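Side-chain contacts in uncharacterized protein (Shewanella oneidensis, PDB 3E8P), which probably hydrolyses medium- and long-chain fatty acyl-CoA thioesters to the free fatty acid and coenzyme A, as a member of the hotdog-fold thioesterase superfamily: residues A87-V90 / A91-D94; L146-E149 / Q150-I154. One frame throughout, in Å; residues are numbered along the deposited sequence.

Interaction 1: residues A87-V90 / A91-D94; sequences AGLV and ASRD
S92 folds its hydroxyl back onto the carbonyl oxygen of L89 at the C-terminal end of helix 70-90, the long helix of this hotdog-fold thioesterase. An i to i+4 bond runs from A91 N to A87 O, 3.0 Å long; S92 N makes an i to i+3 bond to L89 O at 3.1 Å. That amide comes from above the carbonyl plane, 66° out of it.

Followed outward, S92 first sets CB 3.5 Å from both G88 O and L89 O. With chi1 at 66°, OG sits between its own backbone N and carbonyl carbon, and there it turns toward L89. It donates to L89 O at 2.6 Å, tilted only 18° from the carbonyl plane, so one oxygen takes two bonds from a single residue. Serine suits the place because its short hydroxyl can fold back to a carbonyl of the last helical turn, adding a second bond to the one from its own amide. The methyl of A91 rests against the same turn, CB 3.5 Å from A87 O, while L89 and V90 put their branches into the protein, on R104 and L101 of helix 98-107.

Beyond the turn the guanidinium of R93 makes a cation-pi contact with W96, whose NE1 also gives L89 O a weak hydrogen bond. S92 OG also lies 4.0 Å from L89 CD1.

Interaction 2: residues L146-E149 / Q150-I154; sequences LHNE and QGTHI
N148 and T152 close a beta hairpin whose loop is a type I turn from N148 to G151. Among the backbone bonds, I154 N reaches L146 O at 2.7 Å and nearly straight, 167° at the hydrogen, while N148 N bonds to T152 O. H147 and H153 lie between these as an antiparallel non-hydrogen-bonded pair, and G151 N closes the turn on N148 O at 2.9 Å. G151 has a positive phi of 95°, where a side chain would jam against the preceding carbonyl; glycine fits.

The side-chain bonds centre on N148. With chi1 at 69°, CG lies between the backbone N and the carbonyl carbon, which brings OD1 to the amides of the turn: it accepts Q150 N at 2.8 Å and T152 N at 3.2 Å. The two donors come from opposite faces of the amide plane, gripping the oxygen from both sides. Asparagine suits because ND2 remains to donate, to R122 O and to a water at 2.9 Å. That water also donates to Q150 OE1 and bonds to T152 OG1, tying three polar tips together. E149 and Q150 lie side by side, pointing the same way, while E149 OE1 accepts the amides of Q124 and I125.

Among looser contacts, H153 presents a ring face to G151 O, 4.1 Å above its centre, and CB of H147 lies 4.1 Å from H153 ND1. The H147 ring is held at ND1 by E145. L146 CD2 and I154 CB make an apolar contact.

The hairpin joins strand 139-148 to strand 153-162 and lies between strand 125-134, whose F126 meets N148 and I154, and strand 109-117, while L146 packs on T73, V76 and L77 of helix 70-90.

Interaction 1 comes first along the chain, and interaction 2 follows some fifty residues later; their centres lie 29 Å apart, their nearest atoms about 17 Å, on opposite sides of the chain's centre. Helix 70-90 spans the gap: its C-terminal end is finished by interaction 1, and its earlier turns receive L146 from interaction 2. Both are therefore places where a regular element ends, one the long helix, the other a hairpin of the antiparallel sheet against which that helix packs. Neither is touched by another chain of the four-chain assembly. Helix wrapped by sheet is the core of the hotdog fold.

Interaction 1: residues A87-V90 / A91-D94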
loop_
_atom_site.group_PDB
_atom_site.type_symbol
_atom_site.label_atom_id
_atom_site.label_comp_id
_atom_site.label_asym_id
_atom_site.label_seq_id
_atom_site.Cartn_x
_atom_site.Cartn_y
_atom_site.Cartn_z
ATOM N N ALA A 87 -21.617 -1.761 -4.965
ATOM C CA ALA A 87 -22.412 -1.391 -6.130
ATOM C C ALA A 87 -21.928 -2.185 -7.346
ATOM O O ALA A 87 -22.729 -2.634 -8.160
ATOM C CB ALA A 87 -22.295 0.102 -6.389
ATOM N N GLY A 88 -20.612 -2.355 -7.460
ATOM C CA GLY A 88 -20.053 -3.111 -8.567
ATOM C C GLY A 88 -20.466 -4.575 -8.508
ATOM O O GLY A 88 -20.542 -5.261 -9.535
ATOM N N LEU A 89 -20.731 -5.057 -7.297
ATOM C CA LEU A 89 -21.152 -6.438 -7.105
ATOM C C LEU A 89 -22.620 -6.545 -7.505
ATOM O O LEU A 89 -23.005 -7.456 -8.235
ATOM C CB LEU A 89 -20.979 -6.855 -5.639
ATOM C CG LEU A 89 -21.664 -8.175 -5.255
ATOM C CD1 LEU A 89 -21.069 -9.318 -6.060
ATOM C CD2 LEU A 89 -21.506 -8.426 -3.770
ATOM N N VAL A 90 -23.426 -5.598 -7.034
ATOM C CA VAL A 90 -24.851 -5.569 -7.344
ATOM C C VAL A 90 -25.129 -5.490 -8.851
ATOM O O VAL A 90 -26.074 -6.099 -9.351
ATOM C CB VAL A 90 -25.544 -4.366 -6.667
ATOM C CG1 VAL A 90 -26.967 -4.235 -7.173
ATOM C CG2 VAL A 90 -25.545 -4.541 -5.162
ATOM N N ALA A 91 -24.304 -4.743 -9.571
ATOM C CA ALA A 91 -24.492 -4.580 -11.005
ATOM C C ALA A 91 -23.901 -5.704 -11.846
ATOM O O ALA A 91 -24.101 -5.736 -13.056
ATOM C CB ALA A 91 -23.908 -3.238 -11.453
ATOM N N SER A 92 -23.185 -6.631 -11.217
ATOM C CA SER A 92 -22.565 -7.722 -11.961
ATOM C C SER A 92 -23.490 -8.887 -12.311
ATOM O O SER A 92 -23.122 -9.752 -13.107
ATOM C CB SER A 92 -21.354 -8.262 -11.192
ATOM O OG SER A 92 -21.746 -8.881 -9.981
ATOM N N ARG A 93 -24.685 -8.917 -11.728
ATOM C CA ARG A 93 -25.613 -10.014 -11.995
ATOM C C ARG A 93 -27.081 -9.598 -12.019
ATOM O O ARG A 93 -27.444 -8.533 -11.521
ATOM C CB ARG A 93 -25.422 -11.121 -10.951
ATOM C CG ARG A 93 -24.139 -11.920 -11.104
ATOM C CD ARG A 93 -23.849 -12.747 -9.864
ATOM N NE ARG A 93 -24.978 -13.589 -9.485
ATOM C CZ ARG A 93 -25.442 -14.594 -10.218
ATOM N NH1 ARG A 93 -24.869 -14.891 -11.379
ATOM N NH2 ARG A 93 -26.484 -15.298 -9.791
ATOM N N ASP A 94 -27.918 -10.454 -12.604
ATOM C CA ASP A 94 -29.356 -10.208 -12.691
ATOM C C ASP A 94 -30.125 -11.205 -11.822
ATOM O O ASP A 94 -31.244 -10.932 -11.385
ATOM C CB ASP A 94 -29.839 -10.329 -14.138
ATOM C CG ASP A 94 -29.315 -9.217 -15.027
ATOM O OD1 ASP A 94 -29.586 -8.035 -14.724
ATOM O OD2 ASP A 94 -28.638 -9.526 -16.031
#

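Interaction 2: residues L146-E149 / Q150-I154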
loop_
_atom_site.group_PDB
_atom_site.type_symbol
_atom_site.label_atom_id
_atom_site.label_comp_id
_atom_site.label_asym_id
_atom_site.label_seq_id
_atom_site.Cartn_x
_atom_site.Cartn_y
_atom_site.Cartn_z
ATOM N N LEU A 146 -10.869 12.074 -2.847
ATOM C CA LEU A 146 -11.502 13.077 -2.002
ATOM C C LEU A 146 -11.068 14.471 -2.479
ATOM O O LEU A 146 -9.878 14.726 -2.680
ATOM C CB LEU A 146 -11.082 12.890 -0.542
ATOM C CG LEU A 146 -11.839 13.757 0.468
ATOM C CD1 LEU A 146 -13.247 13.195 0.662
ATOM C CD2 LEU A 146 -11.098 13.784 1.801
ATOM N N HIS A 147 -12.036 15.361 -2.672
ATOM C CA HIS A 147 -11.750 16.731 -3.092
ATOM C C HIS A 147 -12.604 17.675 -2.247
ATOM O O HIS A 147 -13.501 17.219 -1.536
ATOM C CB HIS A 147 -12.052 16.923 -4.591
ATOM C CG HIS A 147 -13.488 16.715 -4.971
ATOM N ND1 HIS A 147 -13.977 15.502 -5.413
ATOM C CD2 HIS A 147 -14.534 17.577 -5.009
ATOM C CE1 HIS A 147 -15.261 15.626 -5.707
ATOM N NE2 HIS A 147 -15.622 16.877 -5.471
ATOM N N ASN A 148 -12.319 18.976 -2.291
ATOM C CA ASN A 148 -13.110 19.945 -1.525
ATOM C C ASN A 148 -14.121 20.607 -2.466
ATOM O O ASN A 148 -14.203 20.234 -3.640
ATOM C CB ASN A 148 -12.218 20.988 -0.845
ATOM C CG ASN A 148 -11.566 21.936 -1.825
ATOM O OD1 ASN A 148 -11.914 21.971 -3.006
ATOM N ND2 ASN A 148 -10.618 22.727 -1.332
ATOM N N GLU A 149 -14.872 21.592 -1.973
ATOM C CA GLU A 149 -15.924 22.216 -2.790
ATOM C C GLU A 149 -15.458 22.969 -4.039
ATOM O O GLU A 149 -16.269 23.272 -4.924
ATOM C CB GLU A 149 -16.821 23.127 -1.922
ATOM C CG GLU A 149 -16.254 24.504 -1.562
ATOM C CD GLU A 149 -15.155 24.472 -0.508
ATOM O OE1 GLU A 149 -14.984 23.433 0.173
ATOM O OE2 GLU A 149 -14.462 25.501 -0.348
ATOM N N GLN A 150 -14.167 23.267 -4.113
ATOM C CA GLN A 150 -13.617 23.965 -5.266
ATOM C C GLN A 150 -13.100 22.950 -6.282
ATOM O O GLN A 150 -12.664 23.323 -7.368
ATOM C CB GLN A 150 -12.474 24.894 -4.848
ATOM C CG GLN A 150 -12.834 25.836 -3.693
ATOM C CD GLN A 150 -11.818 26.947 -3.496
ATOM O OE1 GLN A 150 -10.614 26.734 -3.620
ATOM N NE2 GLN A 150 -12.300 28.137 -3.170
ATOM N N GLY A 151 -13.152 21.671 -5.917
ATOM C CA GLY A 151 -12.693 20.613 -6.805
ATOM C C GLY A 151 -11.253 20.175 -6.563
ATOM O O GLY A 151 -10.784 19.212 -7.168
ATOM N N THR A 152 -10.550 20.872 -5.676
ATOM C CA THR A 152 -9.154 20.546 -5.390
ATOM C C THR A 152 -8.992 19.160 -4.762
ATOM O O THR A 152 -9.599 18.881 -3.730
ATOM C CB THR A 152 -8.550 21.585 -4.439
ATOM O OG1 THR A 152 -8.839 22.896 -4.945
ATOM C CG2 THR A 152 -7.022 21.400 -4.329
ATOM N N HIS A 153 -8.174 18.304 -5.377
ATOM C CA HIS A 153 -7.961 16.966 -4.844
ATOM C C HIS A 153 -7.170 17.013 -3.543
ATOM O O HIS A 153 -6.112 17.636 -3.463
ATOM C CB HIS A 153 -7.248 16.079 -5.873
ATOM C CG HIS A 153 -8.006 15.918 -7.153
ATOM N ND1 HIS A 153 -9.281 15.391 -7.202
ATOM C CD2 HIS A 153 -7.672 16.216 -8.430
ATOM C CE1 HIS A 153 -9.698 15.371 -8.456
ATOM N NE2 HIS A 153 -8.740 15.865 -9.220
ATOM N N ILE A 154 -7.702 16.345 -2.529
ATOM C CA ILE A 154 -7.089 16.313 -1.215
ATOM C C ILE A 154 -6.276 15.048 -1.029
ATOM O O ILE A 154 -5.120 15.092 -0.600
ATOM C CB ILE A 154 -8.172 16.384 -0.114
ATOM C CG1 ILE A 154 -8.997 17.653 -0.297
ATOM C CG2 ILE A 154 -7.537 16.400 1.251
ATOM C CD1 ILE A 154 -8.172 18.937 -0.266
HETATM O O HOH W 1 -9.006 24.616 -2.784
#